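Local coordinates for CurF (Lyngbya majuscula, PDB 2Q35), which catalyses, through its crotonase-family ECH2 domain, a decarboxylation in polyketide chain beta-branching, at the interface of chains A and B. Residues are numbered along the deposited sequence; one frame, centred on the assembly and turned at random. Chains: chain A/B, CurF.

Contact 1: the interface of chains A and B. Residues chain A 131-133, 229; chain B 196, 198-199, 202.
The side-chain hydroxyl of B:Ser199 points across the subunit boundary at the backbone carbonyl of A:Gly131, and the other groups are arranged round this meeting. OG donates to A:Gly131 O at 2.6 Å, approaching at a C=O...donor angle of 146° and tilted 24° from the carbonyl plane. The hydroxyl lies beside its own backbone N, opposite the carbonyl carbon (chi1 -65°), a position from which it also touches a water. That water is 2.9 Å from B:Ser199 OG and carries the link on to the backbone oxygen of A:Thr229, giving the serine a second, indirect hold on chain A. Roughly at right angles to the direct bond, the CG-CD edge of the B:Pro196 ring packs against the glycine, with B:Pro196 CD 3.6 Å from A:Gly131 CA.

A:Thr229 shows how a side chain can divide its duties between two subunits. Its hydroxyl turns inward: OG1 accepts from A:Thr133 N at 3.1 Å and shares a bond of 2.9 Å with A:Thr133 OG1. This fixes the rotation of the side chain and presents its methyl to chain B, where A:Thr229 CG2 meets B:Ala202 CB at 4.0 Å. The methyl of A:Thr133 faces B:Ser199 O. In the fold, A:Gly131 follows the short helix 127-130, while A:Thr229 near the end of helix 197-230 meets residues near the beginning of the same helix in chain B.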
loop_
_atom_site.group_PDB
_atom_site.type_symbol
_atom_site.label_atom_id
_atom_site.label_comp_id
_atom_site.label_asym_id
_atom_site.label_seq_id
_atom_site.Cartn_x
_atom_site.Cartn_y
_atom_site.Cartn_z
ATOM N N GLY A 131 -14.942 6.517 22.617
ATOM C CA GLY A 131 -14.783 5.239 23.306
ATOM C C GLY A 131 -15.419 4.064 22.601
ATOM O O GLY A 131 -15.465 2.972 23.176
ATOM N N PHE A 132 -15.904 4.275 21.370
ATOM C CA PHE A 132 -16.591 3.190 20.637
ATOM C C PHE A 132 -15.978 2.994 19.253
ATOM O O PHE A 132 -15.149 3.795 18.798
ATOM C CB PHE A 132 -18.112 3.409 20.563
ATOM C CG PHE A 132 -18.513 4.740 19.997
ATOM C CD1 PHE A 132 -18.413 4.991 18.640
ATOM C CD2 PHE A 132 -18.988 5.749 20.830
ATOM C CE1 PHE A 132 -18.777 6.228 18.110
ATOM C CE2 PHE A 132 -19.351 6.994 20.300
ATOM C CZ PHE A 132 -19.251 7.226 18.957
ATOM N N THR A 133 -16.331 1.884 18.614
ATOM C CA THR A 133 -15.686 1.490 17.348
ATOM C C THR A 133 -16.352 2.166 16.142
ATOM O O THR A 133 -17.473 2.675 16.257
ATOM C CB THR A 133 -15.717 -0.039 17.179
ATOM O OG1 THR A 133 -17.076 -0.479 17.284
ATOM C CG2 THR A 133 -14.911 -0.722 18.296
ATOM N N THR A 229 -20.185 -1.898 21.238
ATOM C CA THR A 229 -19.247 -1.017 21.953
ATOM C C THR A 229 -19.824 0.357 22.295
ATOM O O THR A 229 -19.378 0.996 23.271
ATOM C CB THR A 229 -17.908 -0.866 21.208
ATOM O OG1 THR A 229 -18.120 -0.197 19.961
ATOM C CG2 THR A 229 -17.252 -2.216 20.973
ATOM N N PRO B 196 -11.827 2.383 26.213
ATOM C CA PRO B 196 -12.282 1.245 27.006
ATOM C C PRO B 196 -11.672 -0.047 26.470
ATOM O O PRO B 196 -11.544 -0.226 25.236
ATOM C CB PRO B 196 -13.802 1.234 26.773
ATOM C CG PRO B 196 -14.158 2.649 26.338
ATOM C CD PRO B 196 -12.946 3.105 25.568
ATOM N N LEU B 198 -12.893 -3.022 26.287
ATOM C CA LEU B 198 -13.852 -3.749 25.442
ATOM C C LEU B 198 -13.752 -3.286 23.990
ATOM O O LEU B 198 -13.763 -4.108 23.068
ATOM C CB LEU B 198 -15.306 -3.576 25.939
ATOM C CG LEU B 198 -16.306 -4.581 25.335
ATOM C CD1 LEU B 198 -16.225 -5.925 26.050
ATOM C CD2 LEU B 198 -17.744 -4.066 25.382
ATOM N N SER B 199 -13.616 -1.967 23.805
ATOM C CA SER B 199 -13.553 -1.387 22.461
ATOM C C SER B 199 -12.218 -1.710 21.792
ATOM O O SER B 199 -12.161 -1.980 20.581
ATOM C CB SER B 199 -13.761 0.129 22.534
ATOM O OG SER B 199 -15.072 0.442 22.989
ATOM N N ALA B 202 -12.359 -5.432 20.675
ATOM C CA ALA B 202 -13.286 -5.573 19.540
ATOM C C ALA B 202 -12.678 -5.006 18.255
ATOM O O ALA B 202 -12.727 -5.627 17.179
ATOM C CB ALA B 202 -14.592 -4.913 19.851
HETATM O O HOH W 1 -17.245 -0.061 24.805
#

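Contact 2: the interface of chains A and B. Residues chain A 228-229, 232; chain B 198-199.
A:Gln232 and B:Leu198 meet with their side chains at about a right angle, a glutamine amide offering its flat face to a single leucine methyl. The glutamine lies in the loop just past helix 197-230 of chain A, and its side chain doubles back over the last turn of that helix. At its root, A:Gln232 CB stands 3.7 Å from water 2, which joins A:Thr229 to B:Ser199. The chain then bends (chi2 -57°), and A:Gln232 CG comes within 3.7 Å of B:Leu198 CD2. One atom further, the amide carbon CD of A:Gln232 lies 3.5 Å from B:Leu198 CD2, which sits above the amide plane.

At the tip the two polar atoms part company. OE1 is more distant from the methyl, whereas NE2 of A:Gln232 is 3.5 Å from B:Leu198 CD2 and also donates to A:Val228 O at 2.8 Å. That bond is nearly straight, 169° at the hydrogen; the acceptor lies in the glutamine's amide plane, although the donor stands above the plane of the valine carbonyl. The bond fixes the rotation of the amide, which keeps one face turned to the leucine, while capping a carbonyl near the helix end.

The leucine reaches over with CG anti to the backbone N (chi1 -165°), sending its CD2 branch toward chain A. To one side of the amide, the same CD2 of B:Leu198 has A:Val228 CG1 4.4 Å away.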
loop_
_atom_site.group_PDB
_atom_site.type_symbol
_atom_site.label_atom_id
_atom_site.label_comp_id
_atom_site.label_asym_id
_atom_site.label_seq_id
_atom_site.Cartn_x
_atom_site.Cartn_y
_atom_site.Cartn_z
ATOM N N VAL A 228 -22.411 -2.976 19.848
ATOM C CA VAL A 228 -21.996 -3.518 21.138
ATOM C C VAL A 228 -21.178 -2.478 21.907
ATOM O O VAL A 228 -21.436 -2.224 23.084
ATOM C CB VAL A 228 -21.174 -4.811 20.975
ATOM C CG1 VAL A 228 -20.598 -5.276 22.311
ATOM C CG2 VAL A 228 -22.041 -5.881 20.383
ATOM N N THR A 229 -20.185 -1.898 21.238
ATOM C CA THR A 229 -19.247 -1.017 21.953
ATOM C C THR A 229 -19.824 0.357 22.295
ATOM O O THR A 229 -19.378 0.996 23.271
ATOM C CB THR A 229 -17.908 -0.866 21.208
ATOM O OG1 THR A 229 -18.120 -0.197 19.961
ATOM C CG2 THR A 229 -17.252 -2.216 20.973
ATOM N N GLN A 232 -22.396 0.751 25.968
ATOM C CA GLN A 232 -21.740 0.385 27.210
ATOM C C GLN A 232 -21.921 1.556 28.172
ATOM O O GLN A 232 -21.982 2.717 27.732
ATOM C CB GLN A 232 -20.254 0.088 26.986
ATOM C CG GLN A 232 -19.970 -1.149 26.101
ATOM C CD GLN A 232 -20.606 -2.461 26.629
ATOM O OE1 GLN A 232 -20.568 -2.765 27.834
ATOM N NE2 GLN A 232 -21.161 -3.260 25.706
ATOM N N LEU B 198 -12.893 -3.022 26.287
ATOM C CA LEU B 198 -13.852 -3.749 25.442
ATOM C C LEU B 198 -13.752 -3.286 23.990
ATOM O O LEU B 198 -13.763 -4.108 23.068
ATOM C CB LEU B 198 -15.306 -3.576 25.939
ATOM C CG LEU B 198 -16.306 -4.581 25.335
ATOM C CD1 LEU B 198 -16.225 -5.925 26.050
ATOM C CD2 LEU B 198 -17.744 -4.066 25.382
ATOM N N SER B 199 -13.616 -1.967 23.805
ATOM C CA SER B 199 -13.553 -1.387 22.461
ATOM C C SER B 199 -12.218 -1.710 21.792
ATOM O O SER B 199 -12.161 -1.980 20.581
ATOM C CB SER B 199 -13.761 0.129 22.534
ATOM O OG SER B 199 -15.072 0.442 22.989
HETATM O O HOH W 2 -17.245 -0.061 24.805
#

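Contact 3: the interface of chains A and B. Residues chain A 128, 133-134, 155-156, 222; chain B 199, 202-203, 206.
The carboxylate oxygen OE2 of A:Glu222 stands 3.6 Å from the imidazole NE2 of B:His206, the nearest polar approach in this patch of a crotonase-family interface and too long to count as a hydrogen bond. The two side chains come together at about a right angle, carboxylate and ring planes 60° apart, and the ring also rests on the glutamate's aliphatic stem, with B:His206 CE1 3.9 Å from A:Glu222 CG. Any electrostatic attraction would depend on the histidine's ionisation, which the structure does not show.

Crotonase-family members commonly form trimers, and this patch probably serves that assembly. Its apolar centre is B:Leu203, a knob on helix 197-230 that enters a hollow of chain A. The leucine's CG points away from its own backbone N (chi1 -179°), and both methyls project from the helix. CD2 lies over the centre of one face of the A:Tyr156 ring, 3.9 Å from the centroid, in a CH-pi contact. The same methyl meets A:Met128 CE at 3.8 Å, and the methionine reaches it by bending at chi2 and chi3.

A:Ile155 spans the fork: its CG2 branch is 3.8 Å from B:Leu203 CD2 and touches CD1 about as closely. A:Pro134 closes on the second methyl at right angles, its CD 4.0 Å from B:Leu203 CD1. The methionine sulfur faces one turn back along the helix, with A:Met128 SD 3.9 Å from B:Ser199 CB.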
loop_
_atom_site.group_PDB
_atom_site.type_symbol
_atom_site.label_atom_id
_atom_site.label_comp_id
_atom_site.label_asym_id
_atom_site.label_seq_id
_atom_site.Cartn_x
_atom_site.Cartn_y
_atom_site.Cartn_z
ATOM N N MET A 128 -13.156 6.362 18.404
ATOM C CA MET A 128 -12.545 5.795 19.606
ATOM C C MET A 128 -12.215 6.839 20.677
ATOM O O MET A 128 -11.989 6.488 21.844
ATOM C CB MET A 128 -11.319 4.947 19.259
ATOM C CG MET A 128 -11.675 3.635 18.512
ATOM S SD MET A 128 -12.362 2.394 19.625
ATOM C CE MET A 128 -10.867 1.700 20.317
ATOM N N THR A 133 -16.331 1.884 18.614
ATOM C CA THR A 133 -15.686 1.490 17.348
ATOM C C THR A 133 -16.352 2.166 16.142
ATOM O O THR A 133 -17.473 2.675 16.257
ATOM C CB THR A 133 -15.717 -0.039 17.179
ATOM O OG1 THR A 133 -17.076 -0.479 17.284
ATOM C CG2 THR A 133 -14.911 -0.722 18.296
ATOM N N PRO A 134 -15.647 2.233 14.997
ATOM C CA PRO A 134 -16.147 2.987 13.822
ATOM C C PRO A 134 -17.408 2.437 13.153
ATOM O O PRO A 134 -17.835 1.306 13.420
ATOM C CB PRO A 134 -14.974 2.915 12.821
ATOM C CG PRO A 134 -13.776 2.615 13.670
ATOM C CD PRO A 134 -14.269 1.729 14.790
ATOM N N ILE A 155 -7.363 5.311 13.687
ATOM C CA ILE A 155 -8.569 4.612 14.179
ATOM C C ILE A 155 -8.421 4.270 15.671
ATOM O O ILE A 155 -9.314 4.542 16.477
ATOM C CB ILE A 155 -8.863 3.348 13.336
ATOM C CG1 ILE A 155 -9.191 3.754 11.897
ATOM C CG2 ILE A 155 -10.042 2.557 13.906
ATOM C CD1 ILE A 155 -9.335 2.576 10.928
ATOM N N TYR A 156 -7.284 3.700 16.068
ATOM C CA TYR A 156 -7.108 3.370 17.488
ATOM C C TYR A 156 -7.108 4.556 18.433
ATOM O O TYR A 156 -7.660 4.453 19.538
ATOM C CB TYR A 156 -5.818 2.593 17.725
ATOM C CG TYR A 156 -5.896 1.090 17.595
ATOM C CD1 TYR A 156 -6.289 0.301 18.683
ATOM C CD2 TYR A 156 -5.514 0.455 16.418
ATOM C CE1 TYR A 156 -6.326 -1.120 18.592
ATOM C CE2 TYR A 156 -5.531 -0.948 16.316
ATOM C CZ TYR A 156 -5.936 -1.724 17.409
ATOM O OH TYR A 156 -5.958 -3.095 17.349
ATOM N N GLU A 222 -18.948 -3.502 10.708
ATOM C CA GLU A 222 -18.679 -2.360 11.572
ATOM C C GLU A 222 -19.933 -1.974 12.362
ATOM O O GLU A 222 -19.854 -1.715 13.571
ATOM C CB GLU A 222 -18.127 -1.173 10.767
ATOM C CG GLU A 222 -16.688 -1.404 10.304
ATOM C CD GLU A 222 -15.977 -0.096 9.968
ATOM O OE1 GLU A 222 -16.690 0.927 9.838
ATOM O OE2 GLU A 222 -14.730 -0.132 9.861
ATOM N N SER B 199 -13.616 -1.967 23.805
ATOM C CA SER B 199 -13.553 -1.387 22.461
ATOM C C SER B 199 -12.218 -1.710 21.792
ATOM O O SER B 199 -12.161 -1.980 20.581
ATOM C CB SER B 199 -13.761 0.129 22.534
ATOM O OG SER B 199 -15.072 0.442 22.989
ATOM N N ALA B 202 -12.359 -5.432 20.675
ATOM C CA ALA B 202 -13.286 -5.573 19.540
ATOM C C ALA B 202 -12.678 -5.006 18.255
ATOM O O ALA B 202 -12.727 -5.627 17.179
ATOM C CB ALA B 202 -14.592 -4.913 19.851
ATOM N N LEU B 203 -12.049 -3.836 18.377
ATOM C CA LEU B 203 -11.441 -3.214 17.221
ATOM C C LEU B 203 -10.298 -4.063 16.696
ATOM O O LEU B 203 -10.187 -4.264 15.492
ATOM C CB LEU B 203 -10.920 -1.801 17.595
ATOM C CG LEU B 203 -10.283 -1.043 16.430
ATOM C CD1 LEU B 203 -11.278 -0.807 15.307
ATOM C CD2 LEU B 203 -9.701 0.324 16.954
ATOM N N HIS B 206 -11.464 -7.043 14.752
ATOM C CA HIS B 206 -11.952 -6.602 13.453
ATOM C C HIS B 206 -10.808 -6.275 12.482
ATOM O O HIS B 206 -10.777 -6.798 11.361
ATOM C CB HIS B 206 -12.872 -5.400 13.661
ATOM C CG HIS B 206 -13.327 -4.761 12.384
ATOM N ND1 HIS B 206 -14.258 -5.341 11.555
ATOM C CD2 HIS B 206 -12.971 -3.593 11.798
ATOM C CE1 HIS B 206 -14.452 -4.563 10.500
ATOM N NE2 HIS B 206 -13.694 -3.489 10.632
#

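Contact 4: the interface of chains A and B. Residues chain A 139, 143, 152, 156; chain B 113-114, 207.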
loop_
_atom_site.group_PDB
_atom_site.type_symbol
_atom_site.label_atom_id
_atom_site.label_comp_id
_atom_site.label_asym_id
_atom_site.label_seq_id
_atom_site.Cartn_x
_atom_site.Cartn_y
_atom_site.Cartn_z
ATOM N N SER A 139 -12.522 1.117 8.430
ATOM C CA SER A 139 -11.274 0.381 8.304
ATOM C C SER A 139 -11.000 0.014 6.839
ATOM O O SER A 139 -9.874 0.139 6.359
ATOM C CB SER A 139 -11.248 -0.833 9.233
ATOM O OG SER A 139 -12.034 -1.914 8.767
ATOM N N ARG A 143 -7.711 1.979 5.247
ATOM C CA ARG A 143 -6.580 1.126 4.896
ATOM C C ARG A 143 -6.300 1.201 3.404
ATOM O O ARG A 143 -5.142 1.265 2.994
ATOM C CB ARG A 143 -6.784 -0.322 5.365
ATOM C CG ARG A 143 -6.826 -0.394 6.874
ATOM C CD ARG A 143 -6.449 -1.733 7.446
ATOM N NE ARG A 143 -7.573 -2.659 7.496
ATOM C CZ ARG A 143 -7.571 -3.774 8.226
ATOM N NH1 ARG A 143 -6.512 -4.079 8.964
ATOM N NH2 ARG A 143 -8.621 -4.585 8.218
ATOM N N GLN A 152 -4.383 2.502 10.965
ATOM C CA GLN A 152 -4.300 1.881 12.303
ATOM C C GLN A 152 -4.212 2.939 13.411
ATOM O O GLN A 152 -4.972 2.940 14.389
ATOM C CB GLN A 152 -3.035 1.016 12.353
ATOM C CG GLN A 152 -2.975 0.018 13.447
ATOM C CD GLN A 152 -3.507 -1.333 13.031
ATOM O OE1 GLN A 152 -4.305 -1.448 12.101
ATOM N NE2 GLN A 152 -3.068 -2.359 13.718
ATOM N N TYR A 156 -7.284 3.700 16.068
ATOM C CA TYR A 156 -7.108 3.370 17.488
ATOM C C TYR A 156 -7.108 4.556 18.433
ATOM O O TYR A 156 -7.660 4.453 19.538
ATOM C CB TYR A 156 -5.818 2.593 17.725
ATOM C CG TYR A 156 -5.896 1.090 17.595
ATOM C CD1 TYR A 156 -6.289 0.301 18.683
ATOM C CD2 TYR A 156 -5.514 0.455 16.418
ATOM C CE1 TYR A 156 -6.326 -1.120 18.592
ATOM C CE2 TYR A 156 -5.531 -0.948 16.316
ATOM C CZ TYR A 156 -5.936 -1.724 17.409
ATOM O OH TYR A 156 -5.958 -3.095 17.349
ATOM N N ASP B 113 0.839 -4.892 16.414
ATOM C CA ASP B 113 -0.103 -3.984 15.785
ATOM C C ASP B 113 0.535 -2.672 15.380
ATOM O O ASP B 113 0.146 -2.060 14.375
ATOM C CB ASP B 113 -1.276 -3.754 16.718
ATOM C CG ASP B 113 -1.916 -5.065 17.129
ATOM O OD1 ASP B 113 -2.600 -5.708 16.286
ATOM O OD2 ASP B 113 -1.664 -5.505 18.261
ATOM N N PHE B 114 1.526 -2.260 16.160
ATOM C CA PHE B 114 2.319 -1.056 15.883
ATOM C C PHE B 114 3.789 -1.408 16.048
ATOM O O PHE B 114 4.131 -2.312 16.816
ATOM C CB PHE B 114 1.966 0.009 16.904
ATOM C CG PHE B 114 0.540 0.481 16.801
ATOM C CD1 PHE B 114 -0.458 -0.129 17.562
ATOM C CD2 PHE B 114 0.198 1.515 15.943
ATOM C CE1 PHE B 114 -1.777 0.297 17.456
ATOM C CE2 PHE B 114 -1.110 1.963 15.854
ATOM C CZ PHE B 114 -2.095 1.333 16.587
ATOM N N LEU B 207 -9.851 -5.453 12.925
ATOM C CA LEU B 207 -8.741 -5.036 12.069
ATOM C C LEU B 207 -7.813 -6.187 11.661
ATOM O O LEU B 207 -7.195 -6.141 10.590
ATOM C CB LEU B 207 -7.910 -3.940 12.752
ATOM C CG LEU B 207 -8.644 -2.619 12.962
ATOM C CD1 LEU B 207 -7.814 -1.654 13.803
ATOM C CD2 LEU B 207 -8.967 -1.975 11.625
HETATM O O HOH W 3 -4.672 -4.168 15.197
#
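B:Leu207 is packed tightly against chain A, its two methyls going to different partners across this crotonase-family interface. CD2 presses on A:Ser139 CB at 3.5 Å, a close carbon contact, and also sits over the face of the A:Arg143 guanidinium. CD1 lies past the rim of the tyrosine ring and well off its plane, 3.5 Å from A:Tyr156 CE2. The arginine holds the leucine's backbone as well: A:Arg143 NH1 donates to B:Leu207 O at 2.7 Å, with an angle of 156° at the hydrogen and the oxygen in the guanidinium plane. NH2 adds a weaker bond to the same oxygen. A bend at chi3 (-85°) helps to bring the guanidinium to this carbonyl.

B:Phe114 continues the dense packing by directing its edge at a face of the A:Tyr156 ring, planes 69° apart, with CZ of B:Phe114 3.5 Å from CD2 of A:Tyr156. That same CZ lies 3.5 Å from A:Gln152 CG, in the stem of the glutamine.

Towards the polar tips the contact loosens and water enters. A:Gln152 NE2 makes only a weak bond with B:Asp113 O at 3.3 Å, and the phenol hydroxyl of A:Tyr156 reaches the carboxylate OD1 of B:Asp113 through water 3, which lies 2.7 Å from A:Tyr156 OH.

Helix 197-230 of chain B contributes residues to all four contacts. Contacts 1 and 2, about 4 Å apart between their C-alpha centres, share A:Thr229, B:Leu198 and B:Ser199. Contact 3 lies about 6 Å from contact 1 and 9 Å from contact 4; it shares A:Tyr156 with the latter, the ring taking B:Leu203 on one face and B:Phe114 on the other. Contacts 2 and 4, about 17 Å apart, mark the extremes. This helix forms much of the chain B side of a mixed apolar and polar seam, with B:Asp113 and B:Phe114, and meets the far part of its chain A counterpart; the seam probably helps hold the trimer together.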